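Local coordinates for xyloglucan-specific endo-beta-1,4-glucanase BoGH9A (Bacteroides ovatus, PDB 6DHT), which hydrolyses the internal beta-1,4-glucosidic linkages of the xyloglucan backbone, releasing xyloglucan oligosaccharides, at residues A[184-189]-A[216-221]; A[180-185]-A[553-558]. All coordinates share one frame; numbering follows the deposited sequence.

In the helical family 9 glycoside hydrolase domain, an (alpha/alpha)6 barrel in this family, helix 176-192 comes first of the three helices joined here and is shared by both contacts. Contact 1 closes a short loop, with 26 residues between its segments, by bringing helix 213-226 back against it. Contact 2 spans 367 intervening residues and joins it to helix 551-567, near the C terminus, so the shorter closure lies wholly within the longer one. Gly184 and Leu185 belong to both contacts, whose centres lie about 8 Å apart. Met186 packs on Ala555 and Val558, and Ile183 on Met218, making one continuous patch of core across three helices.

Contact 1: residues A[184-189]-A[216-221]; sequences GLMQSI and DEMQFN. With CA (calcium ion), chain D.
Met186 and Met218 meet at their methyl groups, with CE to CE 3.5 Å. The Met186 chain runs straight through chi2 and bends at chi3 (-77°), which lays CE beside the thioether of its partner, 3.6 Å from Met218 SD. Met218 is folded more tightly, turning at chi2 and again at chi3, and the two chains run slantwise to one another. Next comes Gln187, whose extended chain slides past Met218 in the opposite direction and leaves OE1 against aliphatic carbon, 3.4 Å from Met218 CG. No hydrogen-bond partner for this buried oxygen appears in the model; the amide is held through NE2, bonded to Gln277 and Ser278. Ser188 turns inward to its own helix, its OG bonded to Gly184 O at 2.7 Å. An alanine in place of Met218 would probably open a gap beside Met186 CE and strip the Gln187 amide of the CG part of its aliphatic cover. On the second helix, Asp216 sits away from this packing and binds calcium through OD2 at 2.3 Å, alongside Glu206, Asn209, Thr211, Asp213 and a water. Helix 105-117 packs on both methionines, with Phe115 against Met186 and Leu112 against Met218; helix 551-567 also meets Met186, while helix 439-458 takes Ser188 and Ile189.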
ATOM      1  N   GLY A 184      -5.547   7.720  -0.791  1.00 11.39           N
ATOM      2  CA  GLY A 184      -6.662   7.397  -1.659  1.00 12.36           C
ATOM      3  C   GLY A 184      -6.977   5.901  -1.693  1.00 11.34           C
ATOM      4  O   GLY A 184      -8.146   5.505  -1.677  1.00 11.76           O
ATOM      5  N   LEU A 185      -5.928   5.085  -1.699  1.00 11.64           N
ATOM      6  CA  LEU A 185      -6.087   3.636  -1.709  1.00 11.66           C
ATOM      7  C   LEU A 185      -6.608   3.151  -0.354  1.00 11.16           C
ATOM      8  O   LEU A 185      -7.578   2.382  -0.305  1.00 10.98           O
ATOM      9  CB  LEU A 185      -4.752   2.957  -2.057  1.00 11.12           C
ATOM     10  CG  LEU A 185      -4.797   1.424  -2.037  1.00 11.93           C
ATOM     11  CD1 LEU A 185      -5.829   0.872  -3.002  1.00 12.37           C
ATOM     12  CD2 LEU A 185      -3.419   0.878  -2.350  1.00 13.05           C
ATOM     13  N   MET A 186      -6.000   3.596   0.744  1.00 11.34           N
ATOM     14  CA  MET A 186      -6.406   3.125   2.054  1.00 10.77           C
ATOM     15  C   MET A 186      -7.828   3.559   2.356  1.00 10.83           C
ATOM     16  O   MET A 186      -8.611   2.793   2.930  1.00 11.68           O
ATOM     17  CB  MET A 186      -5.431   3.544   3.148  1.00 11.28           C
ATOM     18  CG  MET A 186      -4.085   2.843   3.011  1.00 10.59           C
ATOM     19  SD  MET A 186      -2.906   3.251   4.293  1.00 12.09           S
ATOM     20  CE  MET A 186      -2.374   4.848   3.772  1.00 11.77           C
ATOM     21  N   GLN A 187      -8.169   4.779   1.978  1.00 11.19           N
ATOM     22  CA  GLN A 187      -9.529   5.293   2.199  1.00 10.70           C
ATOM     23  C   GLN A 187     -10.556   4.641   1.280  1.00 11.93           C
ATOM     24  O   GLN A 187     -11.762   4.657   1.583  1.00 12.04           O
ATOM     25  CB  GLN A 187      -9.543   6.846   2.125  1.00 10.97           C
ATOM     26  CG  GLN A 187      -8.871   7.440   3.349  1.00 12.75           C
ATOM     27  CD  GLN A 187      -8.978   8.951   3.541  1.00 12.58           C
ATOM     28  OE1 GLN A 187      -8.742   9.413   4.656  1.00 14.94           O
ATOM     29  NE2 GLN A 187      -9.250   9.705   2.493  1.00 12.39           N
ATOM     30  N   SER A 188     -10.139   4.058   0.161  1.00 12.25           N
ATOM     31  CA  SER A 188     -11.053   3.257  -0.664  1.00 12.48           C
ATOM     32  C   SER A 188     -11.473   2.022   0.144  1.00 12.48           C
ATOM     33  O   SER A 188     -12.665   1.685   0.229  1.00 13.34           O
ATOM     34  CB  SER A 188     -10.393   2.815  -1.979  1.00 13.09           C
ATOM     35  OG  SER A 188     -10.029   3.930  -2.779  1.00 14.04           O
ATOM     36  N   ILE A 189     -10.523   1.340   0.771  1.00 11.34           N
ATOM     37  CA  ILE A 189     -10.857   0.135   1.527  1.00 11.69           C
ATOM     38  C   ILE A 189     -11.614   0.501   2.821  1.00 12.87           C
ATOM     39  O   ILE A 189     -12.561  -0.195   3.233  1.00 12.22           O
ATOM     40  CB  ILE A 189      -9.574  -0.741   1.772  1.00 12.46           C
ATOM     41  CG1 ILE A 189      -9.268  -1.627   0.541  1.00 14.26           C
ATOM     42  CG2 ILE A 189      -9.697  -1.647   2.978  1.00 13.22           C
ATOM     43  CD1 ILE A 189      -8.978  -0.931  -0.697  1.00 19.07           C
ATOM     44  N   ASP A 216      -7.505   9.026  11.659  1.00 12.86           N
ATOM     45  CA  ASP A 216      -6.522   9.855  12.378  1.00 12.96           C
ATOM     46  C   ASP A 216      -5.180   9.853  11.670  1.00 14.97           C
ATOM     47  O   ASP A 216      -4.521  10.898  11.495  1.00 16.29           O
ATOM     48  CB  ASP A 216      -6.303   9.404  13.808  1.00 13.05           C
ATOM     49  CG  ASP A 216      -7.531   9.586  14.690  1.00 16.18           C
ATOM     50  OD1 ASP A 216      -8.113  10.698  14.728  1.00 16.28           O
ATOM     51  OD2 ASP A 216      -7.880   8.598  15.352  1.00 15.21           O
ATOM     52  N   GLU A 217      -4.739   8.664  11.286  1.00 13.79           N
ATOM     53  CA  GLU A 217      -3.447   8.558  10.639  1.00 13.52           C
ATOM     54  C   GLU A 217      -3.427   9.294   9.299  1.00 13.87           C
ATOM     55  O   GLU A 217      -2.496  10.060   9.025  1.00 14.34           O
ATOM     56  CB  GLU A 217      -3.020   7.097  10.457  1.00 12.75           C
ATOM     57  CG  GLU A 217      -1.540   6.953  10.057  1.00 13.05           C
ATOM     58  CD  GLU A 217      -0.607   7.532  11.117  1.00 14.37           C
ATOM     59  OE1 GLU A 217      -0.737   7.137  12.300  1.00 15.40           O
ATOM     60  OE2 GLU A 217       0.220   8.422  10.777  1.00 15.36           O
ATOM     61  N   MET A 218      -4.458   9.088   8.482  1.00 12.05           N
ATOM     62  CA  MET A 218      -4.521   9.780   7.223  1.00 12.77           C
ATOM     63  C   MET A 218      -4.465  11.271   7.458  1.00 13.39           C
ATOM     64  O   MET A 218      -3.797  11.980   6.717  1.00 14.16           O
ATOM     65  CB  MET A 218      -5.783   9.425   6.421  1.00 13.15           C
ATOM     66  CG  MET A 218      -6.039   7.934   6.172  1.00 12.44           C
ATOM     67  SD  MET A 218      -4.739   7.057   5.286  1.00 13.18           S
ATOM     68  CE  MET A 218      -3.869   6.293   6.644  1.00 12.51           C
ATOM     69  N   GLN A 219      -5.200  11.751   8.463  1.00 13.33           N
ATOM     70  CA  GLN A 219      -5.286  13.195   8.673  1.00 14.73           C
ATOM     71  C   GLN A 219      -3.933  13.797   8.985  1.00 15.38           C
ATOM     72  O   GLN A 219      -3.674  14.956   8.638  1.00 15.38           O
ATOM     73  CB  GLN A 219      -6.279  13.512   9.793  1.00 14.81           C
ATOM     74  CG  GLN A 219      -7.216  14.690   9.471  1.00 17.73           C
ATOM     75  CD  GLN A 219      -6.561  16.077   9.530  1.00 17.68           C
ATOM     76  OE1 GLN A 219      -5.807  16.405  10.457  1.00 19.60           O
ATOM     77  NE2 GLN A 219      -6.846  16.892   8.524  1.00 20.53           N
ATOM     78  N   PHE A 220      -3.056  13.016   9.611  1.00 14.46           N
ATOM     79  CA  PHE A 220      -1.732  13.532   9.935  1.00 14.28           C
ATOM     80  C   PHE A 220      -1.014  13.980   8.671  1.00 15.11           C
ATOM     81  O   PHE A 220      -0.261  14.963   8.677  1.00 17.01           O
ATOM     82  CB  PHE A 220      -0.872  12.519  10.666  1.00 15.27           C
ATOM     83  CG  PHE A 220       0.324  13.151  11.294  1.00 17.08           C
ATOM     84  CD1 PHE A 220       0.221  13.753  12.537  1.00 17.55           C
ATOM     85  CD2 PHE A 220       1.524  13.226  10.613  1.00 18.18           C
ATOM     86  CE1 PHE A 220       1.326  14.372  13.120  1.00 18.65           C
ATOM     87  CE2 PHE A 220       2.635  13.851  11.201  1.00 17.00           C
ATOM     88  CZ  PHE A 220       2.514  14.438  12.447  1.00 19.36           C
ATOM     89  N   ASN A 221      -1.216  13.245   7.580  1.00 13.98           N
ATOM     90  CA  ASN A 221      -0.652  13.618   6.302  1.00 13.65           C
ATOM     91  C   ASN A 221      -1.558  14.600   5.538  1.00 13.65           C
ATOM     92  O   ASN A 221      -1.051  15.504   4.905  1.00 14.48           O
ATOM     93  CB  ASN A 221      -0.313  12.398   5.443  1.00 15.34           C
ATOM     94  CG  ASN A 221       0.628  12.744   4.300  1.00 14.04           C
ATOM     95  OD1 ASN A 221       1.831  12.855   4.514  1.00 13.46           O
ATOM     96  ND2 ASN A 221       0.101  12.943   3.097  1.00 14.16           N
TER
HETATM   97 CA    CA D 603      -8.955   7.445  17.020  1.00 17.76          CA
HETATM   98  O   HOH W   1     -10.235   6.306  18.647  1.00 22.17           O

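Contact 2: residues A[180-185]-A[553-558]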
ATOM      1  N   GLY A 180      -0.812  11.263  -1.566  1.00 13.64           N
ATOM      2  CA  GLY A 180      -2.188  11.411  -1.974  1.00 13.72           C
ATOM      3  C   GLY A 180      -2.748  10.104  -2.484  1.00 13.97           C
ATOM      4  O   GLY A 180      -3.853   9.708  -2.106  1.00 13.04           O
ATOM      5  N   TYR A 181      -2.002   9.440  -3.352  1.00 14.80           N
ATOM      6  CA  TYR A 181      -2.366   8.116  -3.855  1.00 12.38           C
ATOM      7  C   TYR A 181      -2.526   7.121  -2.698  1.00 10.71           C
ATOM      8  O   TYR A 181      -3.498   6.332  -2.635  1.00 12.36           O
ATOM      9  CB  TYR A 181      -1.270   7.581  -4.783  1.00 14.51           C
ATOM     10  CG  TYR A 181      -1.400   6.105  -4.964  1.00 14.24           C
ATOM     11  CD1 TYR A 181      -2.341   5.555  -5.834  1.00 13.77           C
ATOM     12  CD2 TYR A 181      -0.599   5.254  -4.236  1.00 13.59           C
ATOM     13  CE1 TYR A 181      -2.455   4.165  -5.961  1.00 14.25           C
ATOM     14  CE2 TYR A 181      -0.709   3.895  -4.341  1.00 14.58           C
ATOM     15  CZ  TYR A 181      -1.647   3.351  -5.204  1.00 14.23           C
ATOM     16  OH  TYR A 181      -1.733   1.966  -5.327  1.00 16.36           O
ATOM     17  N   SER A 182      -1.566   7.133  -1.784  1.00 11.75           N
ATOM     18  CA  SER A 182      -1.561   6.172  -0.692  1.00 12.23           C
ATOM     19  C   SER A 182      -2.807   6.281   0.187  1.00 10.24           C
ATOM     20  O   SER A 182      -3.455   5.281   0.522  1.00 11.33           O
ATOM     21  CB  SER A 182      -0.310   6.333   0.165  1.00 12.42           C
ATOM     22  OG  SER A 182       0.884   5.974  -0.553  1.00 12.88           O
ATOM     23  N   ILE A 183      -3.128   7.500   0.590  1.00 10.92           N
ATOM     24  CA  ILE A 183      -4.345   7.769   1.339  1.00 11.33           C
ATOM     25  C   ILE A 183      -5.561   7.388   0.497  1.00 11.41           C
ATOM     26  O   ILE A 183      -6.478   6.751   0.999  1.00 11.51           O
ATOM     27  CB  ILE A 183      -4.413   9.237   1.722  1.00 11.71           C
ATOM     28  CG1 ILE A 183      -3.284   9.621   2.673  1.00 11.94           C
ATOM     29  CG2 ILE A 183      -5.742   9.516   2.356  1.00 12.08           C
ATOM     30  CD1 ILE A 183      -3.043  11.099   2.793  1.00 15.08           C
ATOM     31  N   GLY A 184      -5.547   7.720  -0.791  1.00 11.39           N
ATOM     32  CA  GLY A 184      -6.662   7.397  -1.659  1.00 12.36           C
ATOM     33  C   GLY A 184      -6.977   5.901  -1.693  1.00 11.34           C
ATOM     34  O   GLY A 184      -8.146   5.505  -1.677  1.00 11.76           O
ATOM     35  N   LEU A 185      -5.928   5.085  -1.699  1.00 11.64           N
ATOM     36  CA  LEU A 185      -6.087   3.636  -1.709  1.00 11.66           C
ATOM     37  C   LEU A 185      -6.608   3.151  -0.354  1.00 11.16           C
ATOM     38  O   LEU A 185      -7.578   2.382  -0.305  1.00 10.98           O
ATOM     39  CB  LEU A 185      -4.752   2.957  -2.057  1.00 11.12           C
ATOM     40  CG  LEU A 185      -4.797   1.424  -2.037  1.00 11.93           C
ATOM     41  CD1 LEU A 185      -5.829   0.872  -3.002  1.00 12.37           C
ATOM     42  CD2 LEU A 185      -3.419   0.878  -2.350  1.00 13.05           C
ATOM     43  N   TRP A 553       3.708   1.282  -0.778  1.00 11.82           N
ATOM     44  CA  TRP A 553       3.802  -0.164  -0.665  1.00 11.13           C
ATOM     45  C   TRP A 553       3.067  -0.618   0.593  1.00 11.14           C
ATOM     46  O   TRP A 553       2.325  -1.597   0.558  1.00 12.33           O
ATOM     47  CB  TRP A 553       5.278  -0.604  -0.667  1.00 10.41           C
ATOM     48  CG  TRP A 553       5.955  -0.283  -1.961  1.00 11.57           C
ATOM     49  CD1 TRP A 553       5.369   0.164  -3.086  1.00 12.92           C
ATOM     50  CD2 TRP A 553       7.359  -0.392  -2.259  1.00 12.96           C
ATOM     51  NE1 TRP A 553       6.294   0.345  -4.062  1.00 14.74           N
ATOM     52  CE2 TRP A 553       7.531   0.026  -3.581  1.00 11.94           C
ATOM     53  CE3 TRP A 553       8.475  -0.794  -1.530  1.00 12.99           C
ATOM     54  CZ2 TRP A 553       8.775   0.040  -4.214  1.00 13.54           C
ATOM     55  CZ3 TRP A 553       9.716  -0.778  -2.154  1.00 14.32           C
ATOM     56  CH2 TRP A 553       9.852  -0.359  -3.478  1.00 14.89           C
ATOM     57  N   ASN A 554       3.209   0.116   1.688  1.00 11.51           N
ATOM     58  CA  ASN A 554       2.432  -0.195   2.875  0.61 10.47           C
ATOM     59  C   ASN A 554       0.943   0.103   2.714  1.00 11.13           C
ATOM     60  O   ASN A 554       0.116  -0.549   3.367  1.00 11.43           O
ATOM     61  CB  ASN A 554       3.003   0.456   4.117  0.61 11.45           C
ATOM     62  CG  ASN A 554       3.763  -0.533   4.935  0.61 11.57           C
ATOM     63  OD1 ASN A 554       4.739  -1.117   4.453  0.61 12.51           O
ATOM     64  ND2 ASN A 554       3.297  -0.803   6.136  0.61 11.64           N
ATOM     65  N   ALA A 555       0.585   1.056   1.842  1.00 10.51           N
ATOM     66  CA  ALA A 555      -0.828   1.336   1.603  1.00 10.56           C
ATOM     67  C   ALA A 555      -1.474   0.107   1.000  1.00 10.83           C
ATOM     68  O   ALA A 555      -2.587  -0.259   1.361  1.00 11.03           O
ATOM     69  CB  ALA A 555      -0.990   2.525   0.684  1.00 11.21           C
ATOM     70  N   ALA A 556      -0.762  -0.538   0.077  1.00 10.73           N
ATOM     71  CA  ALA A 556      -1.241  -1.777  -0.537  1.00 10.72           C
ATOM     72  C   ALA A 556      -1.409  -2.873   0.497  1.00 10.11           C
ATOM     73  O   ALA A 556      -2.384  -3.620   0.497  1.00 11.68           O
ATOM     74  CB  ALA A 556      -0.293  -2.228  -1.634  1.00 12.95           C
ATOM     75  N   LEU A 557      -0.418  -3.006   1.370  1.00  9.96           N
ATOM     76  CA  LEU A 557      -0.515  -3.999   2.447  1.00 10.47           C
ATOM     77  C   LEU A 557      -1.673  -3.725   3.386  1.00 10.73           C
ATOM     78  O   LEU A 557      -2.410  -4.639   3.738  1.00 11.20           O
ATOM     79  CB  LEU A 557       0.797  -4.018   3.226  1.00 12.01           C
ATOM     80  CG  LEU A 557       0.889  -4.993   4.390  1.00 12.06           C
ATOM     81  CD1 LEU A 557       0.725  -6.444   3.907  1.00 14.28           C
ATOM     82  CD2 LEU A 557       2.190  -4.809   5.148  1.00 12.06           C
ATOM     83  N   VAL A 558      -1.858  -2.479   3.804  1.00 11.12           N
ATOM     84  CA  VAL A 558      -3.022  -2.146   4.638  1.00 11.26           C
ATOM     85  C   VAL A 558      -4.314  -2.491   3.907  1.00 10.22           C
ATOM     86  O   VAL A 558      -5.238  -3.076   4.488  1.00 10.72           O
ATOM     87  CB  VAL A 558      -3.030  -0.639   4.963  1.00 10.87           C
ATOM     88  CG1 VAL A 558      -4.390  -0.190   5.507  1.00 11.62           C
ATOM     89  CG2 VAL A 558      -1.945  -0.263   5.956  1.00 12.84           C
TER
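With CG opposite the backbone nitrogen (chi1 178°), Leu185 sends its CD2 branch across to the peptide joining Ala555 and Ala556. Ser182, one turn earlier, has chi1 near -67°, which sets OG beside its backbone N and within reach of Asn178 O of the same helix, to which it is hydrogen-bonded. Toward the other helix Ser182 presents its backbone O and CB, with OG at the margin. Ala555 answers both residues: its CB is 3.7 Å from Ser182 O and also touches Ser182 CB. Leu185 CD2 stands a little farther from Ala555 CB, at 4.2 Å. The same leucine methyl lies 3.9 Å from Ala556 N, so it rests on backbone as much as on side chains.

The two short helical segments run parallel, 1° apart in direction, with axes approaching to 8.9 Å. Small residues at the junction permit this, Ser182 CA and Ala555 CA being only 5.4 Å apart. Around them, helix 439-458 packs on Tyr181 and Ala556 through Asn446, and helix 213-226 backs Ile183. The matching direction is consistent with neighbouring helices of one ring of the (alpha/alpha)6 barrel; the side chains of Asp171 and Glu548, predicted to be the nucleophile and the proton donor, are each about 12 Å from that of Ser182. No hydrogen bond crosses between the segments, and the serine hydroxyl is engaged within its own helix, so this join rests on van der Waals fit of small and aliphatic groups.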